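Local coordinates for beta-L-arabinobiosidase (Bacteroides thetaiotaomicron, PDB 5MQR), which is a gut-bacterial glycoside hydrolase that takes part in breaking down complex plant pectin, probably by removing terminal sugars from its arabinose-containing side chains, at residues G353-M358 with S392-D397; V437-S442 with L450-P455; D454-A459 with E573-P578; Y458-R463 with R566-T571; K484-I489 with R501-P506. All blocks are in the same frame, centred on the assembly; numbering follows the deposited sequence.

Interaction 1: residues G353-M358 with S392-D397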
# COMPACT_ATOMS: atom_id res chain seq x y z
N GLY A 353 -2.80 18.26 -13.18
CA GLY A 353 -4.01 19.00 -12.84
C GLY A 353 -3.96 20.49 -13.03
O GLY A 353 -4.91 21.18 -12.70
N GLU A 354 -2.85 20.98 -13.58
CA GLU A 354 -2.65 22.41 -13.88
C GLU A 354 -2.97 22.70 -15.36
O GLU A 354 -2.86 21.81 -16.22
CB GLU A 354 -1.20 22.78 -13.60
CG GLU A 354 -0.77 22.57 -12.15
CD GLU A 354 -1.40 23.58 -11.20
OE1 GLU A 354 -1.65 24.74 -11.63
OE2 GLU A 354 -1.64 23.25 -10.01
N ILE A 355 -3.40 23.93 -15.65
CA ILE A 355 -3.56 24.37 -17.02
C ILE A 355 -2.86 25.72 -17.15
O ILE A 355 -3.40 26.77 -16.73
CB ILE A 355 -5.03 24.49 -17.47
CG1 ILE A 355 -5.82 23.19 -17.24
CG2 ILE A 355 -5.12 24.91 -18.94
CD1 ILE A 355 -7.30 23.32 -17.55
N THR A 356 -1.66 25.69 -17.73
CA THR A 356 -1.01 26.89 -18.23
C THR A 356 -2.02 27.65 -19.11
O THR A 356 -2.75 27.02 -19.88
CB THR A 356 0.21 26.50 -19.09
OG1 THR A 356 1.00 25.51 -18.40
CG2 THR A 356 1.08 27.70 -19.38
N PRO A 357 -2.10 28.98 -18.98
CA PRO A 357 -2.90 29.72 -19.96
C PRO A 357 -2.31 29.56 -21.38
O PRO A 357 -1.09 29.54 -21.53
CB PRO A 357 -2.81 31.18 -19.50
CG PRO A 357 -2.01 31.21 -18.26
CD PRO A 357 -1.35 29.88 -18.09
N MSE A 358 -3.18 29.40 -22.41
CA MSE A 358 -2.70 29.38 -23.79
C MSE A 358 -2.29 30.78 -24.16
O MSE A 358 -3.10 31.70 -24.16
CB MSE A 358 -3.80 28.91 -24.73
CG MSE A 358 -3.32 28.74 -26.18
SE MSE A 358 -4.88 28.41 -27.34
CE MSE A 358 -5.60 26.75 -26.56
N SER A 392 0.87 17.10 -24.65
CA SER A 392 1.04 18.52 -24.86
C SER A 392 0.10 19.22 -23.91
O SER A 392 -0.81 18.61 -23.35
CB SER A 392 0.75 18.91 -26.32
OG SER A 392 -0.64 19.03 -26.60
N VAL A 393 0.35 20.50 -23.69
CA VAL A 393 -0.60 21.33 -22.96
C VAL A 393 -1.01 22.43 -23.91
O VAL A 393 -0.14 23.15 -24.42
CB VAL A 393 -0.03 21.88 -21.65
CG1 VAL A 393 -0.94 22.96 -21.07
CG2 VAL A 393 0.20 20.74 -20.66
N ASN A 394 -2.32 22.55 -24.13
CA ASN A 394 -2.91 23.54 -25.06
C ASN A 394 -2.48 23.39 -26.52
O ASN A 394 -2.64 24.33 -27.28
CB ASN A 394 -2.58 24.99 -24.61
CG ASN A 394 -3.06 25.29 -23.21
OD1 ASN A 394 -4.12 24.86 -22.81
ND2 ASN A 394 -2.27 26.04 -22.48
N LYS A 395 -1.93 22.25 -26.91
CA LYS A 395 -1.23 22.14 -28.22
C LYS A 395 -0.20 23.25 -28.41
O LYS A 395 -0.02 23.78 -29.51
CB LYS A 395 -2.20 22.15 -29.39
CG LYS A 395 -3.46 21.33 -29.16
CD LYS A 395 -4.13 21.00 -30.50
CE LYS A 395 -5.42 20.23 -30.26
NZ LYS A 395 -6.29 20.11 -31.48
N GLU A 396 0.51 23.56 -27.33
CA GLU A 396 1.44 24.70 -27.30
C GLU A 396 2.77 24.36 -26.65
O GLU A 396 3.84 24.64 -27.21
CB GLU A 396 0.78 25.86 -26.55
CG GLU A 396 1.61 27.15 -26.51
CD GLU A 396 0.79 28.36 -26.08
OE1 GLU A 396 0.01 28.86 -26.92
OE2 GLU A 396 0.93 28.82 -24.92
N ASP A 397 2.70 23.80 -25.45
CA ASP A 397 3.88 23.42 -24.69
C ASP A 397 3.96 21.88 -24.62
O ASP A 397 2.94 21.23 -24.46
CB ASP A 397 3.80 24.01 -23.27
CG ASP A 397 3.76 25.52 -23.27
OD1 ASP A 397 4.44 26.10 -24.13
OD2 ASP A 397 3.07 26.14 -22.40
O HOH W 1 2.33 24.39 -20.35
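Asn-394 makes the one direct hydrogen bond between the two segments: ND2 donates to Thr-356 O at 2.8 Å, with 167° at the hydrogen. The acceptor lies in the amide plane, although the donor stands well above the plane of the carbonyl, 49° out of it. OD1 is held by the backbone N of Gly-368, and with both ends of the amide engaged its rotation is fixed. A water supplies the second polar link, donating to Thr-356 OG1 at 2.6 Å and to Asp-397 OD2 at 2.8 Å; these oxygens also meet Asp-457 and Arg-359 respectively. Asn-394 sits in the tight turn that joins strands 387-393 and 397-403, where Glu-396 and Asp-397 both face Val-393 in a classic beta bulge and Val-393 O accepts from both backbone N atoms. Asparagine suits such a turn because it tolerates a positive phi. Apolar packing falls mainly to Met-358, modelled as selenomethionine. Its CG is anti to the backbone N (chi1 -175°), and a bend further out brings CE to 4.0 Å from Asn-394 CB. Met-358 CG also lies 3.4 Å from OE1 of Glu-396, a carboxylate whose charge is met by Lys-365 and Arg-359.

Interaction 2: residues V437-S442 with L450-P455. With CA (calcium ion), chain J.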
# COMPACT_ATOMS: atom_id res chain seq x y z
N VAL A 437 9.54 25.14 -17.57
CA VAL A 437 10.92 25.53 -17.94
C VAL A 437 11.31 26.86 -17.27
O VAL A 437 12.43 27.00 -16.78
CB VAL A 437 11.13 25.62 -19.49
CG1 VAL A 437 12.59 25.95 -19.85
CG2 VAL A 437 10.76 24.30 -20.14
N TRP A 438 10.37 27.81 -17.24
CA TRP A 438 10.60 29.15 -16.66
C TRP A 438 10.15 29.29 -15.20
O TRP A 438 10.21 30.38 -14.64
CB TRP A 438 9.96 30.22 -17.54
CG TRP A 438 10.75 30.52 -18.79
CD1 TRP A 438 11.78 29.78 -19.34
CD2 TRP A 438 10.55 31.63 -19.69
NE1 TRP A 438 12.23 30.37 -20.50
CE2 TRP A 438 11.50 31.50 -20.74
CE3 TRP A 438 9.67 32.71 -19.70
CZ2 TRP A 438 11.61 32.42 -21.77
CZ3 TRP A 438 9.78 33.64 -20.75
CH2 TRP A 438 10.75 33.48 -21.77
N ALA A 439 9.71 28.18 -14.59
CA ALA A 439 9.46 28.14 -13.17
C ALA A 439 9.93 26.80 -12.59
O ALA A 439 9.13 26.05 -12.01
CB ALA A 439 7.96 28.37 -12.88
N PRO A 440 11.24 26.50 -12.73
CA PRO A 440 11.73 25.15 -12.46
C PRO A 440 11.87 24.85 -10.98
O PRO A 440 12.08 25.76 -10.16
CB PRO A 440 13.11 25.15 -13.12
CG PRO A 440 13.57 26.55 -12.99
CD PRO A 440 12.34 27.40 -13.13
N VAL A 441 11.74 23.57 -10.64
CA VAL A 441 11.99 23.09 -9.31
C VAL A 441 13.33 22.36 -9.30
O VAL A 441 13.61 21.61 -10.22
CB VAL A 441 10.85 22.15 -8.88
CG1 VAL A 441 11.17 21.46 -7.56
CG2 VAL A 441 9.55 22.92 -8.81
N SER A 442 14.16 22.58 -8.28
CA SER A 442 15.48 21.98 -8.24
C SER A 442 15.94 21.82 -6.81
O SER A 442 15.33 22.36 -5.91
CB SER A 442 16.50 22.87 -9.00
OG SER A 442 16.58 24.16 -8.38
N LEU A 450 12.20 26.50 -5.44
CA LEU A 450 11.21 26.86 -6.40
C LEU A 450 11.65 28.19 -7.01
O LEU A 450 11.83 29.16 -6.28
CB LEU A 450 9.87 27.05 -5.71
CG LEU A 450 9.25 25.75 -5.17
CD1 LEU A 450 9.98 25.23 -3.96
CD2 LEU A 450 7.79 26.00 -4.80
N GLN A 451 11.82 28.23 -8.34
CA GLN A 451 12.10 29.46 -9.06
C GLN A 451 10.94 29.77 -10.00
O GLN A 451 10.23 28.87 -10.40
CB GLN A 451 13.40 29.34 -9.85
CG GLN A 451 14.64 29.23 -8.98
CD GLN A 451 15.90 28.95 -9.79
OE1 GLN A 451 15.97 27.98 -10.54
NE2 GLN A 451 16.92 29.79 -9.62
N ASP A 452 10.73 31.06 -10.28
CA ASP A 452 9.61 31.54 -11.09
C ASP A 452 9.95 32.88 -11.81
O ASP A 452 10.01 33.95 -11.17
CB ASP A 452 8.38 31.71 -10.21
CG ASP A 452 7.08 31.94 -11.00
OD1 ASP A 452 7.10 32.29 -12.19
OD2 ASP A 452 6.00 31.81 -10.40
N LYS A 453 10.15 32.80 -13.12
CA LYS A 453 10.24 33.99 -13.96
C LYS A 453 9.19 33.95 -15.06
O LYS A 453 9.32 34.66 -16.04
CB LYS A 453 11.64 34.14 -14.56
CG LYS A 453 12.03 33.02 -15.50
CD LYS A 453 13.35 33.27 -16.18
CE LYS A 453 14.53 33.19 -15.25
NZ LYS A 453 15.75 32.85 -16.04
N ASP A 454 8.15 33.16 -14.87
CA ASP A 454 7.16 32.92 -15.90
C ASP A 454 5.93 33.71 -15.55
O ASP A 454 5.30 33.41 -14.55
CB ASP A 454 6.82 31.42 -15.97
CG ASP A 454 6.03 31.06 -17.25
OD1 ASP A 454 5.30 31.94 -17.78
OD2 ASP A 454 6.18 29.90 -17.74
N PRO A 455 5.53 34.68 -16.40
CA PRO A 455 4.29 35.42 -16.13
C PRO A 455 3.02 34.62 -16.24
O PRO A 455 1.97 35.10 -15.82
CB PRO A 455 4.26 36.49 -17.24
CG PRO A 455 5.65 36.54 -17.76
CD PRO A 455 6.17 35.14 -17.64
CA CA J . 4.78 33.08 -12.27
O HOH W 2 7.53 27.68 -18.19
O HOH W 3 14.82 25.78 -9.13
O HOH W 4 2.60 33.81 -13.13
O HOH W 5 3.26 33.07 -10.38
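Ala-439 comes unusually near the 450-455 segment: its CA is 3.0 Å from Gln-451 O, and the CA atoms of Ala-439 and Asp-452 are 4.0 Å apart. A methyl group suits so tight a place, with Ala-439 CB at 3.4 Å from Gln-451 O. On each side the antiparallel backbones are tied, Lys-453 N donating to Trp-438 O at 2.9 Å and Gln-451 N to Pro-440 O at 3.1 Å. Lys-453 CG stands between its backbone N and carbonyl carbon (chi1 63°), which lays it 3.3 Å from Trp-438 O and against Trp-438 CB. The CB atoms of Trp-438 and Asp-454 meet at 3.7 Å, while the indole has a cation-pi partner in Arg-58. One water bridges Trp-438 N and Asp-454 OD2; another joins Pro-440 O, Ser-442 OG and Gln-451 OE1, and Gln-451 NE2 reaches Glu-601. Asp-452 OD1 accepts from Asp-454 N in an Asx turn, OD2 also meets Thr-571 OG1, and Asp-454 OD1 takes Phe-456 N. Both carboxylate oxygens of Asp-452 bind calcium, as does Asp-454 O at 2.4 Å. The end of this beta hairpin becomes a seven-ligand calcium site, completed by Asp-457 O, Glu-597 OE1 and two waters.

Interaction 3: residues D454-A459 with E573-P578. With CA (calcium ion), chain J.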
# COMPACT_ATOMS: atom_id res chain seq x y z
N ASP A 454 8.15 33.16 -14.87
CA ASP A 454 7.16 32.92 -15.90
C ASP A 454 5.93 33.71 -15.55
O ASP A 454 5.30 33.41 -14.55
CB ASP A 454 6.82 31.42 -15.97
CG ASP A 454 6.03 31.06 -17.25
OD1 ASP A 454 5.30 31.94 -17.78
OD2 ASP A 454 6.18 29.90 -17.74
N PRO A 455 5.53 34.68 -16.40
CA PRO A 455 4.29 35.42 -16.13
C PRO A 455 3.02 34.62 -16.24
O PRO A 455 1.97 35.10 -15.82
CB PRO A 455 4.26 36.49 -17.24
CG PRO A 455 5.65 36.54 -17.76
CD PRO A 455 6.17 35.14 -17.64
N PHE A 456 3.11 33.44 -16.85
CA PHE A 456 1.96 32.63 -17.14
C PHE A 456 1.93 31.27 -16.42
O PHE A 456 1.05 30.47 -16.68
CB PHE A 456 1.86 32.46 -18.67
CG PHE A 456 1.74 33.76 -19.39
CD1 PHE A 456 0.51 34.44 -19.42
CD2 PHE A 456 2.84 34.35 -19.97
CE1 PHE A 456 0.39 35.67 -20.04
CE2 PHE A 456 2.72 35.58 -20.61
CZ PHE A 456 1.50 36.23 -20.64
N ASP A 457 2.85 31.01 -15.52
CA ASP A 457 2.88 29.73 -14.82
C ASP A 457 3.66 29.91 -13.52
O ASP A 457 4.15 31.00 -13.24
CB ASP A 457 3.48 28.61 -15.72
CG ASP A 457 2.74 27.26 -15.56
OD1 ASP A 457 2.19 27.01 -14.46
OD2 ASP A 457 2.70 26.48 -16.54
N TYR A 458 3.74 28.83 -12.73
CA TYR A 458 4.43 28.86 -11.45
C TYR A 458 5.06 27.51 -11.18
O TYR A 458 4.73 26.52 -11.85
CB TYR A 458 3.45 29.22 -10.33
CG TYR A 458 2.09 28.59 -10.45
CD1 TYR A 458 1.90 27.19 -10.26
CD2 TYR A 458 0.97 29.37 -10.71
CE1 TYR A 458 0.63 26.62 -10.36
CE2 TYR A 458 -0.29 28.81 -10.79
CZ TYR A 458 -0.47 27.45 -10.62
OH TYR A 458 -1.74 26.97 -10.70
N ALA A 459 5.97 27.51 -10.20
CA ALA A 459 6.58 26.28 -9.66
C ALA A 459 5.64 25.77 -8.59
O ALA A 459 5.00 26.55 -7.91
CB ALA A 459 7.95 26.55 -9.07
N GLU A 573 -0.88 32.31 -7.76
CA GLU A 573 -2.28 32.07 -7.47
C GLU A 573 -2.81 31.16 -8.55
O GLU A 573 -2.40 31.27 -9.71
CB GLU A 573 -3.05 33.39 -7.49
CG GLU A 573 -2.49 34.43 -6.54
CD GLU A 573 -3.23 35.74 -6.57
OE1 GLU A 573 -2.70 36.68 -7.21
OE2 GLU A 573 -4.32 35.84 -5.95
N MSE A 574 -3.74 30.29 -8.18
CA MSE A 574 -4.46 29.48 -9.16
C MSE A 574 -5.30 30.34 -10.04
O MSE A 574 -5.85 31.33 -9.59
CB MSE A 574 -5.38 28.44 -8.52
CG MSE A 574 -4.56 27.18 -8.28
SE MSE A 574 -5.36 25.99 -6.93
CE MSE A 574 -6.14 27.21 -5.58
N ARG A 575 -5.36 29.98 -11.31
CA ARG A 575 -6.18 30.68 -12.29
C ARG A 575 -7.50 29.94 -12.40
O ARG A 575 -7.52 28.72 -12.47
CB ARG A 575 -5.50 30.74 -13.65
CG ARG A 575 -4.53 31.90 -13.77
CD ARG A 575 -3.78 31.90 -15.09
NE ARG A 575 -2.56 32.70 -14.99
CZ ARG A 575 -2.33 33.89 -15.56
NH1 ARG A 575 -3.23 34.49 -16.35
NH2 ARG A 575 -1.15 34.49 -15.35
N THR A 576 -8.60 30.68 -12.43
CA THR A 576 -9.91 30.07 -12.65
C THR A 576 -10.11 29.70 -14.15
O THR A 576 -10.64 28.62 -14.48
CB THR A 576 -11.05 30.91 -12.03
OG1 THR A 576 -12.30 30.30 -12.33
CG2 THR A 576 -11.07 32.34 -12.56
N PHE A 577 -9.64 30.57 -15.05
CA PHE A 577 -9.67 30.33 -16.49
C PHE A 577 -8.74 29.15 -16.86
O PHE A 577 -7.64 29.08 -16.33
CB PHE A 577 -9.18 31.62 -17.22
CG PHE A 577 -9.19 31.52 -18.73
CD1 PHE A 577 -8.16 30.91 -19.41
CD2 PHE A 577 -10.25 32.08 -19.46
CE1 PHE A 577 -8.17 30.84 -20.80
CE2 PHE A 577 -10.26 32.01 -20.86
CZ PHE A 577 -9.23 31.38 -21.53
N PRO A 578 -9.15 28.23 -17.75
CA PRO A 578 -10.49 28.13 -18.37
C PRO A 578 -11.53 27.39 -17.52
O PRO A 578 -11.20 26.54 -16.71
CB PRO A 578 -10.22 27.29 -19.61
CG PRO A 578 -9.11 26.40 -19.18
CD PRO A 578 -8.22 27.27 -18.34
CA CA J . 4.78 33.08 -12.27
O HOH W 6 -0.81 30.55 -14.44
O HOH W 7 -3.62 27.96 -12.42
O HOH W 4 2.60 33.81 -13.13
O HOH W 5 3.26 33.07 -10.38
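A type I turn from Asp-454 to Asp-457 sets Pro-455 and Tyr-458 against the irregular chain at Glu-573 to Arg-575, with no direct hydrogen bond between them. Tyr-458 and Arg-575 carry the contact. With Tyr-458 CG between the backbone N and the carbonyl carbon (chi1 41°), the ring swings toward the other segment, where CE2 lies 3.4 Å from Glu-573 O and OH rests 3.7 Å from Met-574 CG. A water donates to Tyr-458 OH at 2.7 Å and accepts from Arg-575 N at 2.9 Å; the hydroxyl probably also bonds to Glu-354. A phenylalanine in place of Tyr-458 would keep the ring but is likely to lose this water bridge and leave Glu-354 without its hydroxyl mate. Arg-575 extends from CG to NE, its NE donating a hydrogen bond at 2.8 Å to a second water that in turn donates to Phe-456 O. Pro-455 O lies at the guanidinium edge, 3.2 Å from Arg-575 NH2, though the angle is too poor for a hydrogen bond. Asp-454 OD1 accepts from Phe-456 N, an Asx turn. Asp-454 O and Asp-457 O, the carbonyls at the turn's two ends, bind the calcium ion, a site that Asp-452, Glu-597 and two waters complete.

Interaction 4: residues Y458-R463 with R566-T571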
# COMPACT_ATOMS: atom_id res chain seq x y z
N TYR A 458 3.74 28.83 -12.73
CA TYR A 458 4.43 28.86 -11.45
C TYR A 458 5.06 27.51 -11.18
O TYR A 458 4.73 26.52 -11.85
CB TYR A 458 3.45 29.22 -10.33
CG TYR A 458 2.09 28.59 -10.45
CD1 TYR A 458 1.90 27.19 -10.26
CD2 TYR A 458 0.97 29.37 -10.71
CE1 TYR A 458 0.63 26.62 -10.36
CE2 TYR A 458 -0.29 28.81 -10.79
CZ TYR A 458 -0.47 27.45 -10.62
OH TYR A 458 -1.74 26.97 -10.70
N ALA A 459 5.97 27.51 -10.20
CA ALA A 459 6.58 26.28 -9.66
C ALA A 459 5.64 25.77 -8.59
O ALA A 459 5.00 26.55 -7.91
CB ALA A 459 7.95 26.55 -9.07
N LYS A 460 5.54 24.46 -8.46
CA LYS A 460 4.67 23.88 -7.46
C LYS A 460 5.17 22.51 -7.03
O LYS A 460 5.47 21.67 -7.89
CB LYS A 460 3.25 23.79 -7.98
CG LYS A 460 2.26 23.47 -6.91
CD LYS A 460 1.00 22.89 -7.50
CE LYS A 460 1.19 21.42 -7.77
NZ LYS A 460 0.23 20.92 -8.79
N VAL A 461 5.25 22.31 -5.71
CA VAL A 461 5.54 21.02 -5.09
C VAL A 461 4.40 20.67 -4.11
O VAL A 461 3.83 21.57 -3.49
CB VAL A 461 6.94 20.99 -4.42
CG1 VAL A 461 8.03 21.32 -5.43
CG2 VAL A 461 7.06 21.95 -3.27
N GLU A 462 4.04 19.38 -4.03
CA GLU A 462 3.01 18.87 -3.11
C GLU A 462 3.62 17.69 -2.35
O GLU A 462 4.18 16.78 -2.97
CB GLU A 462 1.74 18.33 -3.80
CG GLU A 462 1.12 19.12 -4.93
CD GLU A 462 -0.38 18.86 -5.18
OE1 GLU A 462 -0.96 17.88 -4.68
OE2 GLU A 462 -1.04 19.70 -5.87
N ARG A 463 3.49 17.70 -1.03
CA ARG A 463 3.87 16.55 -0.20
C ARG A 463 2.60 15.84 0.26
O ARG A 463 1.85 16.36 1.09
CB ARG A 463 4.72 16.98 1.00
CG ARG A 463 5.25 15.85 1.86
CD ARG A 463 6.12 14.90 1.08
NE ARG A 463 7.00 14.03 1.88
CZ ARG A 463 6.69 12.82 2.35
NH1 ARG A 463 5.48 12.28 2.17
NH2 ARG A 463 7.60 12.12 3.01
N ARG A 566 -2.43 16.66 2.10
CA ARG A 566 -1.41 17.30 1.27
C ARG A 566 -1.05 18.68 1.75
O ARG A 566 -1.93 19.44 2.15
CB ARG A 566 -1.90 17.46 -0.15
CG ARG A 566 -1.71 16.23 -0.98
CD ARG A 566 -2.28 16.48 -2.34
NE ARG A 566 -3.73 16.41 -2.35
CZ ARG A 566 -4.51 16.87 -3.33
NH1 ARG A 566 -4.00 17.50 -4.39
NH2 ARG A 566 -5.81 16.69 -3.24
N ILE A 567 0.24 18.98 1.65
CA ILE A 567 0.76 20.33 1.78
C ILE A 567 1.33 20.71 0.41
O ILE A 567 2.10 19.95 -0.17
CB ILE A 567 1.82 20.46 2.90
CG1 ILE A 567 1.27 19.96 4.24
CG2 ILE A 567 2.23 21.91 3.10
CD1 ILE A 567 1.66 18.53 4.51
N VAL A 568 0.93 21.88 -0.09
CA VAL A 568 1.22 22.38 -1.43
C VAL A 568 1.98 23.69 -1.29
O VAL A 568 1.58 24.57 -0.51
CB VAL A 568 -0.08 22.62 -2.25
CG1 VAL A 568 0.20 23.29 -3.59
CG2 VAL A 568 -0.83 21.31 -2.48
N PHE A 569 3.07 23.83 -2.05
CA PHE A 569 3.86 25.05 -2.09
C PHE A 569 3.83 25.49 -3.55
O PHE A 569 4.28 24.74 -4.44
CB PHE A 569 5.30 24.82 -1.60
CG PHE A 569 5.41 24.25 -0.20
CD1 PHE A 569 5.17 22.92 0.05
CD2 PHE A 569 5.84 25.03 0.86
CE1 PHE A 569 5.28 22.38 1.32
CE2 PHE A 569 5.97 24.51 2.14
CZ PHE A 569 5.71 23.18 2.37
N ARG A 570 3.28 26.69 -3.82
CA ARG A 570 3.04 27.16 -5.19
C ARG A 570 3.46 28.62 -5.34
O ARG A 570 3.05 29.46 -4.53
CB ARG A 570 1.54 27.03 -5.49
CG ARG A 570 1.15 27.39 -6.91
CD ARG A 570 -0.36 27.40 -7.12
NE ARG A 570 -1.08 27.89 -5.95
CZ ARG A 570 -1.82 27.15 -5.13
NH1 ARG A 570 -2.00 25.86 -5.33
NH2 ARG A 570 -2.39 27.73 -4.07
N THR A 571 4.23 28.94 -6.38
CA THR A 571 4.76 30.32 -6.52
C THR A 571 3.81 31.25 -7.27
O THR A 571 4.23 32.08 -8.05
CB THR A 571 6.15 30.33 -7.20
OG1 THR A 571 6.01 29.93 -8.57
CG2 THR A 571 7.12 29.38 -6.48
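Thr-571 OG1 is gripped by two groups: Ala-459 N donates to it at 2.9 Å, and Asp-452 OD2, a calcium ligand, is its other partner. The hydroxyl thus extends the strand pairing past Thr-571 N, which binds Ala-459 O. Arg-570 lies alongside Tyr-458, its CD 3.6 Å from the ring centroid in a CH-pi contact over the face, while NH2 goes to Gln-488 and Asp-490. Farther along, Arg-566 bends at chi3 (-76°), bringing NH1 onto the syn lone pair of Glu-462 OE1 at 3.1 Å, in the guanidinium plane and almost perfectly straight (178°). Lys-460 NZ forms a salt bridge to Glu-462 OE2 through a long, weak hydrogen bond and also pairs with Glu-354. A leucine in place of Arg-566 would probably leave the buried Glu-462 carboxylate short of countercharge. Val-461 CG2 packs on Phe-569 CB at 3.8 Å, and the Phe-569 ring meets Phe-475 of strand 470-479 edge-to-face. The antiparallel pair lies within a large mixed sheet, strand 431-435 bordering 460-468 and strand 487-492 bordering 564-570.

Interaction 5: residues K484-I489 with R501-P506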
# COMPACT_ATOMS: atom_id res chain seq x y z
N LYS A 484 8.58 41.27 -4.41
CA LYS A 484 8.00 40.74 -5.64
C LYS A 484 7.68 39.24 -5.44
O LYS A 484 8.18 38.61 -4.51
CB LYS A 484 8.95 40.91 -6.82
CG LYS A 484 10.25 40.13 -6.68
CD LYS A 484 11.15 40.29 -7.90
CE LYS A 484 11.92 41.62 -7.90
NZ LYS A 484 12.99 41.63 -6.87
N GLY A 485 6.88 38.69 -6.35
CA GLY A 485 6.51 37.29 -6.30
C GLY A 485 5.47 36.97 -5.23
O GLY A 485 5.11 37.81 -4.39
N ILE A 486 5.03 35.72 -5.25
CA ILE A 486 4.11 35.22 -4.25
C ILE A 486 4.42 33.74 -4.00
O ILE A 486 4.77 33.02 -4.93
CB ILE A 486 2.64 35.48 -4.67
CG1 ILE A 486 1.67 35.14 -3.52
CG2 ILE A 486 2.28 34.66 -5.90
CD1 ILE A 486 0.24 35.63 -3.74
N LEU A 487 4.33 33.31 -2.74
CA LEU A 487 4.33 31.88 -2.41
C LEU A 487 3.07 31.56 -1.62
O LEU A 487 2.84 32.15 -0.57
CB LEU A 487 5.55 31.51 -1.58
CG LEU A 487 5.66 30.02 -1.24
CD1 LEU A 487 5.96 29.17 -2.47
CD2 LEU A 487 6.73 29.84 -0.20
N GLN A 488 2.26 30.65 -2.14
CA GLN A 488 1.09 30.16 -1.39
C GLN A 488 1.38 28.78 -0.83
O GLN A 488 1.91 27.94 -1.55
CB GLN A 488 -0.13 30.11 -2.28
CG GLN A 488 -0.51 31.48 -2.79
CD GLN A 488 -1.90 31.49 -3.37
OE1 GLN A 488 -2.36 30.49 -3.95
NE2 GLN A 488 -2.59 32.62 -3.20
N ILE A 489 1.02 28.57 0.44
CA ILE A 489 1.15 27.29 1.11
C ILE A 489 -0.25 26.82 1.55
O ILE A 489 -0.88 27.44 2.41
CB ILE A 489 2.12 27.37 2.32
CG1 ILE A 489 3.49 27.86 1.89
CG2 ILE A 489 2.30 26.00 2.96
CD1 ILE A 489 4.40 28.19 3.04
N ARG A 501 -4.60 28.62 4.12
CA ARG A 501 -3.55 29.07 3.22
C ARG A 501 -2.65 30.07 3.93
O ARG A 501 -3.14 30.95 4.62
CB ARG A 501 -4.15 29.71 1.97
CG ARG A 501 -3.17 30.53 1.13
CD ARG A 501 -3.82 31.04 -0.14
NE ARG A 501 -4.27 29.90 -0.95
CZ ARG A 501 -5.33 29.88 -1.76
NH1 ARG A 501 -6.09 30.96 -1.95
NH2 ARG A 501 -5.63 28.74 -2.40
N LEU A 502 -1.33 29.91 3.75
CA LEU A 502 -0.33 30.89 4.17
C LEU A 502 0.27 31.48 2.90
O LEU A 502 0.33 30.78 1.88
CB LEU A 502 0.75 30.27 5.06
CG LEU A 502 0.26 29.28 6.14
CD1 LEU A 502 1.43 28.58 6.82
CD2 LEU A 502 -0.67 29.94 7.14
N GLU A 503 0.71 32.74 2.97
CA GLU A 503 1.18 33.48 1.79
C GLU A 503 2.39 34.32 2.13
O GLU A 503 2.35 35.01 3.13
CB GLU A 503 0.10 34.45 1.28
CG GLU A 503 -0.52 34.10 -0.05
CD GLU A 503 -1.67 35.02 -0.46
OE1 GLU A 503 -1.67 36.20 -0.04
OE2 GLU A 503 -2.58 34.56 -1.20
N LEU A 504 3.43 34.27 1.30
CA LEU A 504 4.44 35.31 1.31
C LEU A 504 4.05 36.26 0.20
O LEU A 504 3.96 35.86 -0.93
CB LEU A 504 5.83 34.73 1.07
CG LEU A 504 6.41 33.84 2.18
CD1 LEU A 504 7.70 33.21 1.69
CD2 LEU A 504 6.66 34.58 3.48
N THR A 505 3.76 37.51 0.52
CA THR A 505 3.22 38.48 -0.44
C THR A 505 4.33 39.34 -1.05
O THR A 505 5.43 39.46 -0.48
CB THR A 505 2.22 39.47 0.23
OG1 THR A 505 2.90 40.31 1.17
CG2 THR A 505 1.11 38.72 0.96
N PRO A 506 4.04 39.95 -2.21
CA PRO A 506 5.03 40.85 -2.83
C PRO A 506 5.24 42.18 -2.11
O PRO A 506 6.12 42.90 -2.52
CB PRO A 506 4.49 41.06 -4.25
CG PRO A 506 3.04 40.73 -4.19
CD PRO A 506 2.86 39.73 -3.09
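Gln-488 NE2 donates to Glu-503 OE2 at 2.8 Å, a bent bond (138°) that reaches the anti side of the carboxylate. With CG anti to the carbonyl carbon (chi1 -62°), the extended Gln-488 chain carries NE2 across. The amide and carboxylate planes are nearly parallel, 10° apart, with the bond tilted out of both. Gln-488 OE1 accepts from Arg-570 and Glu-503 OE1 pairs with Arg-511, which suits an amide and a carboxylate to this buried polar face. Gln-488 OE1 also lies over one face of the Arg-501 guanidinium, 3.6 Å above its plane; Arg-501 NE pairs with Asp-490. Antiparallel hydrogen-bonded pairs join Leu-487 with Leu-504 and Ile-489 with Leu-502, Ile-489 N meeting Leu-502 O at 2.7 Å. On the other face Leu-487 CD2 touches Leu-504 CD1 at 4.0 Å. Before strand 487-492, Gly-485, whose phi is positive, has its O 3.2 Å from Pro-506 CD. The hairpin lies between strands 564-570 and 509-513, its leucine and isoleucine face packing on Leu-477 and Phe-475 of strand 470-479.

Interaction 1 closes first, the turn after strand 387-393 coming back to the loop after strand 349-350. Further along, interaction 2 closes a short hairpin. Its outgoing end runs directly into interaction 3, sharing Asp-454, Pro-455 and the calcium ion. Interactions 3 and 4 start from overlapping chain and both close loops of over a hundred residues, within which lies the short hairpin of interaction 5. Thr-356 and Glu-354 reach Asp-457 and Tyr-458, tying the loop of interaction 1 to the calcium turn. Asp-452 to Thr-571 joins interactions 2 and 4, and Arg-570 to Gln-488 joins 4 and 5, whose strands are neighbours in the large mixed sheet.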